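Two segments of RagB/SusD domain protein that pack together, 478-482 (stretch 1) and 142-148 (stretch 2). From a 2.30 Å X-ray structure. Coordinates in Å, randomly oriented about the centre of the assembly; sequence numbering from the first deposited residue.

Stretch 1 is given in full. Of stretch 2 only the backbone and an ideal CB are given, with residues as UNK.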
ATOM      1  N   LYS A 478      -8.214   0.292 -17.190  1.00  9.92           N
ATOM      2  CA  LYS A 478      -8.559   0.989 -15.944  1.00 17.70           C
ATOM      3  C   LYS A 478      -9.477   0.154 -15.071  1.00 21.10           C
ATOM      4  O   LYS A 478     -10.361  -0.541 -15.582  1.00 17.35           O
ATOM      5  CB  LYS A 478      -9.286   2.314 -16.199  1.00 18.68           C
ATOM      6  CG  LYS A 478      -8.548   3.352 -17.000  1.00 19.37           C
ATOM      7  CD  LYS A 478      -7.852   4.334 -16.116  1.00 23.25           C
ATOM      8  CE  LYS A 478      -7.213   5.464 -16.931  1.00 27.25           C
ATOM      9  NZ  LYS A 478      -8.219   6.353 -17.588  1.00 42.54           N
ATOM     10  N   VAL A 479      -9.301   0.265 -13.756  1.00 17.41           N
ATOM     11  CA  VAL A 479     -10.220  -0.351 -12.814  1.00 15.81           C
ATOM     12  C   VAL A 479     -11.354   0.653 -12.648  1.00 13.74           C
ATOM     13  O   VAL A 479     -11.205   1.823 -12.973  1.00 16.76           O
ATOM     14  CB  VAL A 479      -9.541  -0.705 -11.432  1.00 16.83           C
ATOM     15  CG1 VAL A 479      -8.349  -1.609 -11.637  1.00  9.37           C
ATOM     16  CG2 VAL A 479      -9.094   0.555 -10.698  1.00 14.66           C
ATOM     17  N   TRP A 480     -12.486   0.180 -12.161  1.00 16.32           N
ATOM     18  CA  TRP A 480     -13.735   0.951 -12.095  1.00 15.16           C
ATOM     19  C   TRP A 480     -13.629   2.280 -11.347  1.00 16.38           C
ATOM     20  O   TRP A 480     -14.207   3.277 -11.777  1.00 16.35           O
ATOM     21  CB  TRP A 480     -14.835   0.060 -11.466  1.00 20.92           C
ATOM     22  CG  TRP A 480     -16.036   0.788 -10.950  1.00 20.43           C
ATOM     23  CD1 TRP A 480     -17.074   1.287 -11.682  1.00 13.66           C
ATOM     24  CD2 TRP A 480     -16.316   1.113  -9.580  1.00 16.37           C
ATOM     25  NE1 TRP A 480     -17.982   1.898 -10.858  1.00 18.20           N
ATOM     26  CE2 TRP A 480     -17.541   1.810  -9.560  1.00 19.32           C
ATOM     27  CE3 TRP A 480     -15.656   0.872  -8.372  1.00 19.33           C
ATOM     28  CZ2 TRP A 480     -18.120   2.280  -8.372  1.00 17.39           C
ATOM     29  CZ3 TRP A 480     -16.229   1.341  -7.188  1.00 18.92           C
ATOM     30  CH2 TRP A 480     -17.450   2.033  -7.197  1.00 17.59           C
ATOM     31  N   TRP A 481     -12.911   2.310 -10.216  1.00 21.68           N
ATOM     32  CA  TRP A 481     -12.881   3.551  -9.420  1.00 16.56           C
ATOM     33  C   TRP A 481     -11.924   4.608  -9.970  1.00 14.58           C
ATOM     34  O   TRP A 481     -11.907   5.743  -9.513  1.00 13.84           O
ATOM     35  CB  TRP A 481     -12.555   3.282  -7.945  1.00  9.93           C
ATOM     36  CG  TRP A 481     -11.358   2.424  -7.580  1.00 11.85           C
ATOM     37  CD1 TRP A 481     -11.403   1.222  -6.943  1.00 14.43           C
ATOM     38  CD2 TRP A 481      -9.965   2.716  -7.774  1.00  9.60           C
ATOM     39  NE1 TRP A 481     -10.143   0.742  -6.739  1.00 11.80           N
ATOM     40  CE2 TRP A 481      -9.240   1.643  -7.236  1.00 12.57           C
ATOM     41  CE3 TRP A 481      -9.268   3.790  -8.319  1.00 14.68           C
ATOM     42  CZ2 TRP A 481      -7.845   1.595  -7.256  1.00 15.75           C
ATOM     43  CZ3 TRP A 481      -7.887   3.749  -8.339  1.00 14.19           C
ATOM     44  CH2 TRP A 481      -7.189   2.659  -7.808  1.00 14.93           C
ATOM     45  N   ASP A 482     -11.132   4.218 -10.949  1.00 16.22           N
ATOM     46  CA  ASP A 482     -10.175   5.111 -11.595  1.00 19.98           C
ATOM     47  C   ASP A 482     -10.820   5.771 -12.829  1.00 21.35           C
ATOM     48  O   ASP A 482     -10.819   5.216 -13.931  1.00 22.50           O
ATOM     49  CB  ASP A 482      -8.909   4.301 -11.924  1.00 19.07           C
ATOM     50  CG  ASP A 482      -7.864   5.085 -12.715  1.00 20.50           C
ATOM     51  OD1 ASP A 482      -8.041   6.296 -12.976  1.00 21.40           O
ATOM     52  OD2 ASP A 482      -6.821   4.464 -13.045  1.00 16.69           O
ATOM     53  N   UNK A 142     -18.181  -7.465 -10.589  1.00 14.58           N
ATOM     54  CA  UNK A 142     -17.914  -6.073 -10.887  1.00 17.31           C
ATOM     55  C   UNK A 142     -17.311  -5.390  -9.655  1.00 18.25           C
ATOM     56  O   UNK A 142     -17.809  -5.554  -8.526  1.00 11.70           O
ATOM     57  CB  UNK A 142     -19.193  -5.363 -11.335  1.00 17.31           C
ATOM     58  N   UNK A 143     -16.251  -4.611  -9.880  1.00 17.13           N
ATOM     59  CA  UNK A 143     -15.535  -3.964  -8.776  1.00 21.94           C
ATOM     60  C   UNK A 143     -16.474  -3.130  -7.900  1.00 17.52           C
ATOM     61  O   UNK A 143     -16.356  -3.150  -6.675  1.00 15.29           O
ATOM     62  CB  UNK A 143     -14.415  -3.078  -9.324  1.00 21.94           C
ATOM     63  N   UNK A 144     -17.443  -2.463  -8.512  1.00 15.25           N
ATOM     64  CA  UNK A 144     -18.417  -1.685  -7.740  1.00 23.17           C
ATOM     65  C   UNK A 144     -19.139  -2.559  -6.689  1.00 20.35           C
ATOM     66  O   UNK A 144     -19.295  -2.163  -5.523  1.00 20.36           O
ATOM     67  CB  UNK A 144     -19.439  -1.049  -8.684  1.00 23.17           C
ATOM     68  N   UNK A 145     -19.568  -3.744  -7.105  1.00 18.88           N
ATOM     69  CA  UNK A 145     -20.236  -4.667  -6.191  1.00 20.87           C
ATOM     70  C   UNK A 145     -19.251  -5.192  -5.141  1.00 17.61           C
ATOM     71  O   UNK A 145     -19.624  -5.400  -3.988  1.00 21.03           O
ATOM     72  CB  UNK A 145     -20.857  -5.830  -6.967  1.00 20.87           C
ATOM     73  N   UNK A 146     -18.001  -5.412  -5.538  1.00 20.04           N
ATOM     74  CA  UNK A 146     -16.997  -5.908  -4.604  1.00 16.26           C
ATOM     75  C   UNK A 146     -16.861  -4.887  -3.496  1.00 13.53           C
ATOM     76  O   UNK A 146     -16.827  -5.225  -2.320  1.00 14.31           O
ATOM     77  CB  UNK A 146     -15.655  -6.162  -5.293  1.00 16.26           C
ATOM     78  N   UNK A 147     -16.812  -3.627  -3.882  1.00 13.20           N
ATOM     79  CA  UNK A 147     -16.695  -2.543  -2.921  1.00 16.38           C
ATOM     80  C   UNK A 147     -17.931  -2.359  -2.006  1.00 19.69           C
ATOM     81  O   UNK A 147     -17.766  -2.075  -0.807  1.00 22.82           O
ATOM     82  CB  UNK A 147     -16.429  -1.242  -3.681  1.00 16.38           C
ATOM     83  N   UNK A 148     -19.145  -2.483  -2.557  1.00 19.82           N
ATOM     84  CA  UNK A 148     -20.352  -2.455  -1.713  1.00 20.75           C
ATOM     85  C   UNK A 148     -20.310  -3.604  -0.704  1.00 20.67           C
ATOM     86  O   UNK A 148     -20.695  -3.451   0.462  1.00 22.74           O
ATOM     87  CB  UNK A 148     -21.617  -2.546  -2.569  1.00 20.75           C
TER

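Position 142 lies just before the first turn of a helix, with phi/psi of -60/135, and its ideal CB has no atom of stretch 1 within 5.5 Å. Nothing there selects a side chain, although the N-cap site often favours Ser, Thr, Asp or Asn. The deposited residue is Lys-142, whose side chain makes no contact with stretch 1; its carbonyl O accepts the backbone N of position 146 at 3.0 Å.

Position 143 is the most constrained. Its CA-to-CB bond points toward stretch 1, its CA is 6.2 Å from the CA of Trp-480, and the ideal CB sits 3.8 Å from Trp-480 CB. Ahead lies the type I turn from Val-479 to Asp-482, closed by the bond from Asp-482 N to Val-479 O (3.1 Å), with the amide N atoms of Trp-480 and Trp-481 directed to this side. A side chain carrying an acceptor three bonds beyond CB would suit; Glu or Gln has the length, and Met could fill the space without answering the amides. The residue is Gln-143, extended with chi1 and chi2 both t. Its OE1 accepts a hydrogen bond from Trp-481 N at 3.0 Å and lies 2.9 Å from Trp-480 N, so one carbonyl oxygen sits at the start of the turn. It is also near the edge of the Trp-480 ring, while NE2 is hydrogen-bonded elsewhere in the structure.

At position 144 CA-to-CB runs sideways, yet the ideal CB is 3.5 Å from Trp-480 CE2. The indole face asks for an aliphatic beginning, and beyond it the chain may be polar: Gln, Glu, Lys, Arg, Met or Leu are all plausible. Gln-144 lays its CB over the six-membered ring of Trp-480, 3.6 Å from the centroid and 18° off the normal, a CH-pi contact.

Positions 145 and 146 have nothing of stretch 1 near their ideal CB atoms; at 145 the bond points away. Helix-compatible residues of many kinds would serve. They are Asp-145 and Ile-146, neither touching stretch 1.

Position 147, one turn after 143, again points toward stretch 1, its ideal CB 4.4 Å from Trp-480 CZ3, with the Trp-481 indole farther out. A long apolar or aromatic side chain, such as Leu, Met, Phe or Tyr, could reach it. Tyr-147 does: its CZ comes 3.8 Å from Trp-481 CD1, the ring planes inclined at 70°.

Position 148 has its CA-to-CB sideways and no near neighbour in stretch 1, leaving the choice open. Asn-148 makes no contact there.

Stretch 2 (142-148) KQQDIYN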
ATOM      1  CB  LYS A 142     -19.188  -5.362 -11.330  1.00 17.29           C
ATOM      2  CG  LYS A 142     -19.723  -5.822 -12.663  1.00 19.56           C
ATOM      3  CD  LYS A 142     -21.129  -5.298 -12.901  1.00 28.95           C
ATOM      4  CE  LYS A 142     -21.182  -3.765 -12.901  1.00 31.62           C
ATOM      5  NZ  LYS A 142     -22.326  -3.224 -13.707  1.00 38.02           N
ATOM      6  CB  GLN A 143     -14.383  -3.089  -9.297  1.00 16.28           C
ATOM      7  CG  GLN A 143     -13.541  -2.459  -8.170  1.00 17.24           C
ATOM      8  CD  GLN A 143     -12.365  -1.622  -8.675  1.00 17.03           C
ATOM      9  OE1 GLN A 143     -12.552  -0.574  -9.312  1.00 15.95           O
ATOM     10  NE2 GLN A 143     -11.145  -2.070  -8.370  1.00 12.66           N
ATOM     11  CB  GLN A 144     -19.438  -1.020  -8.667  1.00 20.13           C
ATOM     12  CG  GLN A 144     -20.583  -0.321  -7.934  1.00 22.79           C
ATOM     13  CD  GLN A 144     -21.476   0.482  -8.860  1.00 24.42           C
ATOM     14  OE1 GLN A 144     -21.731   0.080  -9.991  1.00 23.73           O
ATOM     15  NE2 GLN A 144     -21.970   1.612  -8.376  1.00 24.04           N
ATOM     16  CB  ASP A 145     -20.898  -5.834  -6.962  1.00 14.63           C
ATOM     17  CG  ASP A 145     -21.948  -5.351  -7.960  1.00 18.66           C
ATOM     18  OD1 ASP A 145     -22.614  -4.354  -7.652  1.00 21.59           O
ATOM     19  OD2 ASP A 145     -22.117  -5.947  -9.038  1.00 17.47           O
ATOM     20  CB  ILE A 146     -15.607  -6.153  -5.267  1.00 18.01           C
ATOM     21  CG1 ILE A 146     -15.674  -7.255  -6.340  1.00 19.17           C
ATOM     22  CG2 ILE A 146     -14.571  -6.533  -4.226  1.00 13.91           C
ATOM     23  CD1 ILE A 146     -14.315  -7.619  -6.958  1.00 10.07           C
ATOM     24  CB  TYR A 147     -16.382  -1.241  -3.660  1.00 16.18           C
ATOM     25  CG  TYR A 147     -14.911  -0.923  -3.645  1.00 20.42           C
ATOM     26  CD1 TYR A 147     -14.000  -1.647  -4.430  1.00 18.72           C
ATOM     27  CD2 TYR A 147     -14.418   0.073  -2.811  1.00 16.33           C
ATOM     28  CE1 TYR A 147     -12.643  -1.347  -4.409  1.00 16.37           C
ATOM     29  CE2 TYR A 147     -13.077   0.369  -2.776  1.00 22.22           C
ATOM     30  CZ  TYR A 147     -12.193  -0.337  -3.572  1.00 18.42           C
ATOM     31  OH  TYR A 147     -10.867  -0.012  -3.485  1.00 15.60           O
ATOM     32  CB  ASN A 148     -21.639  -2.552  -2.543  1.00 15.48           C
ATOM     33  CG  ASN A 148     -21.967  -1.259  -3.267  1.00 29.35           C
ATOM     34  OD1 ASN A 148     -21.577  -0.176  -2.824  1.00 35.44           O
ATOM     35  ND2 ASN A 148     -22.672  -1.365  -4.397  1.00 18.18           N
TER
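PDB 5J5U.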